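PDB 3S30: putative carbohydrate metabolism domain-containing protein from Bacteroides vulgatus, which is of unknown function but, as a putative glycoside hydrolase with a galactose-binding-like fold, probably takes part in carbohydrate recognition or metabolism. Local coordinates for residues R242-K255 with G315-D328. Residues are numbered along the deposited sequence; the frame is centred on the assembly and turned at random.
Sequences RKDVFNIYALFYEK and GGYNVSIVLSASKD
Tyr249 and Val322 form a hydrogen-bonded pair near the middle of an antiparallel β-ladder in the galactose-binding-like domain, where strands 247-254 and 317-324 run side by side. Backbone N-H and C=O groups satisfy one another reciprocally in Asn247-Ser324, Tyr249-Val322, Leu251-Ser320 and Tyr253-Asn318, whereas Ile248, Ala250 and Phe252 bond to strand 276-281 and its end; Lys255 N to Gly316 O adds a bond beyond the strand. At the hydrogen-bonded positions, two tyrosine rings lean over their partners: Val322 CB lies 3.8 Å from the centroid of the Tyr249 ring, and Asn318 CB sits likewise over a face of Tyr253. Both rings get there by placing CG between the backbone N and carbonyl carbon (chi1 67° and 61°). Two bonds across the contact use the Asn318 amide: ND2 donates within the amide plane to Tyr253 OH at 3.1 Å, while OD1 takes a bond from Lys255 NZ, which approaches from above the carbonyl plane. Tyr253 OH is also bonded to Phe210 O of strand 208-213. The lysine chain, bent at chi3 (-78°), brings Lys255 NZ within 2.9 Å of Gly315 O, where a Schellman motif closes helix 309-313. A leucine in place of Lys255 would probably deprive Asn318 OD1 and Gly315 O of this shared donor and leave the amide less firmly fixed. At the other end, Lys327 N gives Val245 O a nearly straight bond of 2.6 Å. Buried Asp244 OD2 accepts from Ala335 N and pairs with Ser338 OG, while Ser326 OG, also bonded to Thr171 OG1, donates to the syn side of Asp244 OD2 at 2.6 Å. Asp244 OD1 accepts a hydrogen bond from a water, 2.7 Å away, whose oxygen accepts from Asp328 N.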
loop_
_atom_site.group_PDB
_atom_site.type_symbol
_atom_site.label_atom_id
_atom_site.label_comp_id
_atom_site.label_asym_id
_atom_site.label_seq_id
_atom_site.Cartn_x
_atom_site.Cartn_y
_atom_site.Cartn_z
ATOM N N ARG A 242 3.824 23.063 1.285
ATOM C CA ARG A 242 2.582 22.339 1.195
ATOM C C ARG A 242 2.610 21.154 2.179
ATOM O O ARG A 242 3.642 20.504 2.396
ATOM C CB ARG A 242 2.341 21.852 -0.234
ATOM C CG ARG A 242 1.042 21.084 -0.407
ATOM C CD ARG A 242 0.824 20.705 -1.848
ATOM N NE ARG A 242 -0.193 19.666 -1.994
ATOM C CZ ARG A 242 -0.511 19.060 -3.139
ATOM N NH1 ARG A 242 0.112 19.367 -4.275
ATOM N NH2 ARG A 242 -1.471 18.141 -3.148
ATOM N N LYS A 243 1.464 20.899 2.787
ATOM C CA LYS A 243 1.363 19.885 3.817
ATOM C C LYS A 243 0.963 18.580 3.129
ATOM O O LYS A 243 -0.134 18.472 2.575
ATOM C CB LYS A 243 0.337 20.317 4.873
ATOM C CG LYS A 243 0.501 19.644 6.221
ATOM C CD LYS A 243 1.721 20.169 6.990
ATOM C CE LYS A 243 1.527 21.611 7.477
ATOM N NZ LYS A 243 2.660 22.093 8.317
ATOM N N ASP A 244 1.875 17.610 3.146
ATOM C CA ASP A 244 1.637 16.299 2.556
ATOM C C ASP A 244 0.514 15.575 3.299
ATOM O O ASP A 244 0.341 15.763 4.519
ATOM C CB ASP A 244 2.916 15.450 2.621
ATOM C CG ASP A 244 2.933 14.308 1.600
ATOM O OD1 ASP A 244 1.958 14.135 0.817
ATOM O OD2 ASP A 244 3.949 13.577 1.594
ATOM N N VAL A 245 -0.261 14.777 2.567
ATOM C CA VAL A 245 -1.261 13.916 3.190
ATOM C C VAL A 245 -1.023 12.485 2.747
ATOM O O VAL A 245 -0.440 12.234 1.687
ATOM C CB VAL A 245 -2.743 14.381 2.918
ATOM C CG1 VAL A 245 -2.921 15.885 3.285
ATOM C CG2 VAL A 245 -3.181 14.109 1.458
ATOM N N PHE A 246 -1.442 11.552 3.593
ATOM C CA PHE A 246 -1.246 10.136 3.351
ATOM C C PHE A 246 -2.538 9.527 2.831
ATOM O O PHE A 246 -3.576 10.179 2.831
ATOM C CB PHE A 246 -0.803 9.437 4.641
ATOM C CG PHE A 246 -1.884 9.327 5.713
ATOM C CD1 PHE A 246 -2.724 8.224 5.763
ATOM C CD2 PHE A 246 -2.007 10.293 6.700
ATOM C CE1 PHE A 246 -3.694 8.098 6.765
ATOM C CE2 PHE A 246 -2.970 10.174 7.704
ATOM C CZ PHE A 246 -3.814 9.074 7.730
ATOM N N ASN A 247 -2.485 8.271 2.406
ATOM C CA ASN A 247 -3.704 7.593 1.977
ATOM C C ASN A 247 -3.784 6.196 2.571
ATOM O O ASN A 247 -2.778 5.542 2.778
ATOM C CB ASN A 247 -3.824 7.558 0.438
ATOM C CG ASN A 247 -5.277 7.385 -0.041
ATOM O OD1 ASN A 247 -6.193 7.242 0.761
ATOM N ND2 ASN A 247 -5.475 7.378 -1.350
ATOM N N ILE A 248 -5.003 5.782 2.889
ATOM C CA ILE A 248 -5.308 4.412 3.271
ATOM C C ILE A 248 -6.617 4.060 2.574
ATOM O O ILE A 248 -7.600 4.812 2.659
ATOM C CB ILE A 248 -5.487 4.255 4.807
ATOM C CG1 ILE A 248 -4.174 4.534 5.547
ATOM C CG2 ILE A 248 -5.998 2.839 5.179
ATOM C CD1 ILE A 248 -4.292 4.335 7.092
ATOM N N TYR A 249 -6.623 2.931 1.873
ATOM C CA TYR A 249 -7.855 2.387 1.309
ATOM C C TYR A 249 -7.770 0.875 1.052
ATOM O O TYR A 249 -6.706 0.254 1.159
ATOM C CB TYR A 249 -8.241 3.128 0.025
ATOM C CG TYR A 249 -7.302 2.938 -1.146
ATOM C CD1 TYR A 249 -6.180 3.742 -1.297
ATOM C CD2 TYR A 249 -7.557 1.983 -2.128
ATOM C CE1 TYR A 249 -5.330 3.595 -2.370
ATOM C CE2 TYR A 249 -6.697 1.819 -3.206
ATOM C CZ TYR A 249 -5.578 2.628 -3.315
ATOM O OH TYR A 249 -4.713 2.493 -4.380
ATOM N N ALA A 250 -8.918 0.292 0.719
ATOM C CA ALA A 250 -9.001 -1.126 0.415
ATOM C C ALA A 250 -9.994 -1.331 -0.707
ATOM O O ALA A 250 -10.966 -0.581 -0.833
ATOM C CB ALA A 250 -9.413 -1.924 1.649
ATOM N N LEU A 251 -9.742 -2.358 -1.510
ATOM C CA LEU A 251 -10.537 -2.648 -2.687
ATOM C C LEU A 251 -11.091 -4.066 -2.588
ATOM O O LEU A 251 -10.442 -4.957 -2.038
ATOM C CB LEU A 251 -9.659 -2.529 -3.936
ATOM C CG LEU A 251 -8.913 -1.205 -4.139
ATOM C CD1 LEU A 251 -7.853 -1.348 -5.221
ATOM C CD2 LEU A 251 -9.879 -0.089 -4.488
ATOM N N PHE A 252 -12.297 -4.256 -3.118
ATOM C CA PHE A 252 -12.890 -5.577 -3.286
ATOM C C PHE A 252 -13.512 -5.605 -4.670
ATOM O O PHE A 252 -14.396 -4.791 -4.976
ATOM C CB PHE A 252 -13.962 -5.816 -2.215
ATOM C CG PHE A 252 -14.579 -7.183 -2.261
ATOM C CD1 PHE A 252 -13.789 -8.324 -2.138
ATOM C CD2 PHE A 252 -15.956 -7.335 -2.410
ATOM C CE1 PHE A 252 -14.362 -9.595 -2.177
ATOM C CE2 PHE A 252 -16.538 -8.598 -2.446
ATOM C CZ PHE A 252 -15.740 -9.728 -2.333
ATOM N N TYR A 253 -13.059 -6.520 -5.522
ATOM C CA TYR A 253 -13.569 -6.550 -6.888
ATOM C C TYR A 253 -13.734 -7.942 -7.471
ATOM O O TYR A 253 -13.213 -8.929 -6.961
ATOM C CB TYR A 253 -12.692 -5.690 -7.801
ATOM C CG TYR A 253 -11.249 -6.144 -7.905
ATOM C CD1 TYR A 253 -10.867 -7.115 -8.825
ATOM C CD2 TYR A 253 -10.263 -5.574 -7.109
ATOM C CE1 TYR A 253 -9.549 -7.518 -8.936
ATOM C CE2 TYR A 253 -8.941 -5.975 -7.211
ATOM C CZ TYR A 253 -8.587 -6.942 -8.125
ATOM O OH TYR A 253 -7.273 -7.340 -8.224
ATOM N N GLU A 254 -14.481 -7.986 -8.565
ATOM C CA GLU A 254 -14.797 -9.215 -9.253
ATOM C C GLU A 254 -13.809 -9.372 -10.400
ATOM O O GLU A 254 -13.650 -8.464 -11.204
ATOM C CB GLU A 254 -16.229 -9.136 -9.764
ATOM C CG GLU A 254 -16.753 -10.397 -10.387
ATOM C CD GLU A 254 -18.218 -10.283 -10.781
ATOM O OE1 GLU A 254 -18.988 -9.597 -10.058
ATOM O OE2 GLU A 254 -18.593 -10.891 -11.806
ATOM N N LYS A 255 -13.132 -10.515 -10.464
ATOM C CA LYS A 255 -12.218 -10.796 -11.572
ATOM C C LYS A 255 -12.984 -11.161 -12.832
ATOM O O LYS A 255 -14.108 -11.669 -12.763
ATOM C CB LYS A 255 -11.239 -11.915 -11.202
ATOM C CG LYS A 255 -10.134 -11.454 -10.249
ATOM C CD LYS A 255 -9.171 -12.562 -9.904
ATOM C CE LYS A 255 -9.742 -13.512 -8.858
ATOM N NZ LYS A 255 -8.681 -14.315 -8.185
ATOM N N GLY A 315 -13.007 -18.475 -5.955
ATOM C CA GLY A 315 -11.808 -17.628 -5.949
ATOM C C GLY A 315 -11.779 -16.576 -7.045
ATOM O O GLY A 315 -10.708 -16.227 -7.536
ATOM N N GLY A 316 -12.953 -16.072 -7.424
ATOM C CA GLY A 316 -13.079 -15.104 -8.517
ATOM C C GLY A 316 -13.188 -13.655 -8.068
ATOM O O GLY A 316 -13.538 -12.776 -8.864
ATOM N N TYR A 317 -12.899 -13.408 -6.791
ATOM C CA TYR A 317 -12.913 -12.063 -6.232
ATOM C C TYR A 317 -11.587 -11.795 -5.556
ATOM O O TYR A 317 -11.073 -12.646 -4.821
ATOM C CB TYR A 317 -14.057 -11.906 -5.224
ATOM C CG TYR A 317 -15.407 -11.730 -5.875
ATOM C CD1 TYR A 317 -16.134 -12.822 -6.323
ATOM C CD2 TYR A 317 -15.949 -10.467 -6.057
ATOM C CE1 TYR A 317 -17.371 -12.656 -6.932
ATOM C CE2 TYR A 317 -17.176 -10.293 -6.660
ATOM C CZ TYR A 317 -17.885 -11.390 -7.097
ATOM O OH TYR A 317 -19.110 -11.207 -7.706
ATOM N N ASN A 318 -11.036 -10.615 -5.810
ATOM C CA ASN A 318 -9.792 -10.191 -5.184
ATOM C C ASN A 318 -10.055 -9.074 -4.177
ATOM O O ASN A 318 -10.980 -8.280 -4.347
ATOM C CB ASN A 318 -8.805 -9.694 -6.242
ATOM C CG ASN A 318 -7.933 -10.803 -6.819
ATOM O OD1 ASN A 318 -8.139 -11.983 -6.557
ATOM N ND2 ASN A 318 -6.954 -10.415 -7.620
ATOM N N VAL A 319 -9.263 -9.052 -3.110
ATOM C CA VAL A 319 -9.236 -7.928 -2.195
ATOM C C VAL A 319 -7.851 -7.311 -2.249
ATOM O O VAL A 319 -6.885 -7.954 -2.677
ATOM C CB VAL A 319 -9.550 -8.340 -0.735
ATOM C CG1 VAL A 319 -8.288 -8.914 -0.028
ATOM C CG2 VAL A 319 -10.093 -7.155 0.038
ATOM N N SER A 320 -7.768 -6.061 -1.821
ATOM C CA SER A 320 -6.500 -5.395 -1.624
ATOM C C SER A 320 -6.621 -4.349 -0.533
ATOM O O SER A 320 -7.710 -3.883 -0.226
ATOM C CB SER A 320 -6.005 -4.739 -2.907
ATOM O OG SER A 320 -4.628 -4.389 -2.785
ATOM N N ILE A 321 -5.481 -4.050 0.071
ATOM C CA ILE A 321 -5.314 -2.997 1.032
ATOM C C ILE A 321 -4.119 -2.202 0.530
ATOM O O ILE A 321 -3.086 -2.783 0.184
ATOM C CB ILE A 321 -4.980 -3.569 2.428
ATOM C CG1 ILE A 321 -6.174 -4.361 2.987
ATOM C CG2 ILE A 321 -4.537 -2.440 3.386
ATOM C CD1 ILE A 321 -5.833 -5.153 4.201
ATOM N N VAL A 322 -4.264 -0.882 0.445
ATOM C CA VAL A 322 -3.175 -0.051 -0.019
ATOM C C VAL A 322 -2.942 1.032 1.013
ATOM O O VAL A 322 -3.878 1.694 1.441
ATOM C CB VAL A 322 -3.461 0.566 -1.406
ATOM C CG1 VAL A 322 -2.238 1.320 -1.917
ATOM C CG2 VAL A 322 -3.920 -0.518 -2.430
ATOM N N LEU A 323 -1.684 1.200 1.408
ATOM C CA LEU A 323 -1.293 2.193 2.404
ATOM C C LEU A 323 -0.158 3.057 1.820
ATOM O O LEU A 323 0.743 2.527 1.171
ATOM C CB LEU A 323 -0.820 1.470 3.671
ATOM C CG LEU A 323 -1.750 0.352 4.158
ATOM C CD1 LEU A 323 -1.057 -0.598 5.136
ATOM C CD2 LEU A 323 -3.007 0.947 4.771
ATOM N N SER A 324 -0.192 4.368 2.048
ATOM C CA SER A 324 0.856 5.250 1.503
ATOM C C SER A 324 1.107 6.462 2.385
ATOM O O SER A 324 0.164 7.107 2.809
ATOM C CB SER A 324 0.479 5.741 0.099
ATOM O OG SER A 324 1.546 6.482 -0.489
ATOM N N ALA A 325 2.378 6.785 2.626
ATOM C CA ALA A 325 2.753 7.991 3.390
ATOM C C ALA A 325 2.461 9.294 2.638
ATOM O O ALA A 325 2.296 10.350 3.259
ATOM C CB ALA A 325 4.217 7.942 3.791
ATOM N N SER A 326 2.391 9.222 1.314
ATOM C CA SER A 326 2.092 10.400 0.482
ATOM C C SER A 326 1.003 10.094 -0.551
ATOM O O SER A 326 1.249 9.406 -1.532
ATOM C CB SER A 326 3.371 10.901 -0.217
ATOM O OG SER A 326 4.401 11.150 0.729
ATOM N N LYS A 327 -0.197 10.617 -0.319
ATOM C CA LYS A 327 -1.348 10.361 -1.189
ATOM C C LYS A 327 -0.990 10.435 -2.672
ATOM O O LYS A 327 -1.350 9.538 -3.446
ATOM C CB LYS A 327 -2.472 11.361 -0.903
ATOM C CG LYS A 327 -3.665 11.261 -1.879
ATOM C CD LYS A 327 -4.778 12.252 -1.528
ATOM C CE LYS A 327 -6.041 12.009 -2.377
ATOM N NZ LYS A 327 -5.751 11.883 -3.858
ATOM N N ASP A 328 -0.298 11.511 -3.056
ATOM C CA ASP A 328 -0.014 11.780 -4.461
ATOM C C ASP A 328 1.403 11.395 -4.897
ATOM O O ASP A 328 1.840 11.772 -5.981
ATOM C CB ASP A 328 -0.304 13.245 -4.779
ATOM C CG ASP A 328 -1.794 13.537 -4.888
ATOM O OD1 ASP A 328 -2.542 12.662 -5.371
ATOM O OD2 ASP A 328 -2.216 14.650 -4.506
HETATM O O HOH W 1 1.209 13.181 -1.638
#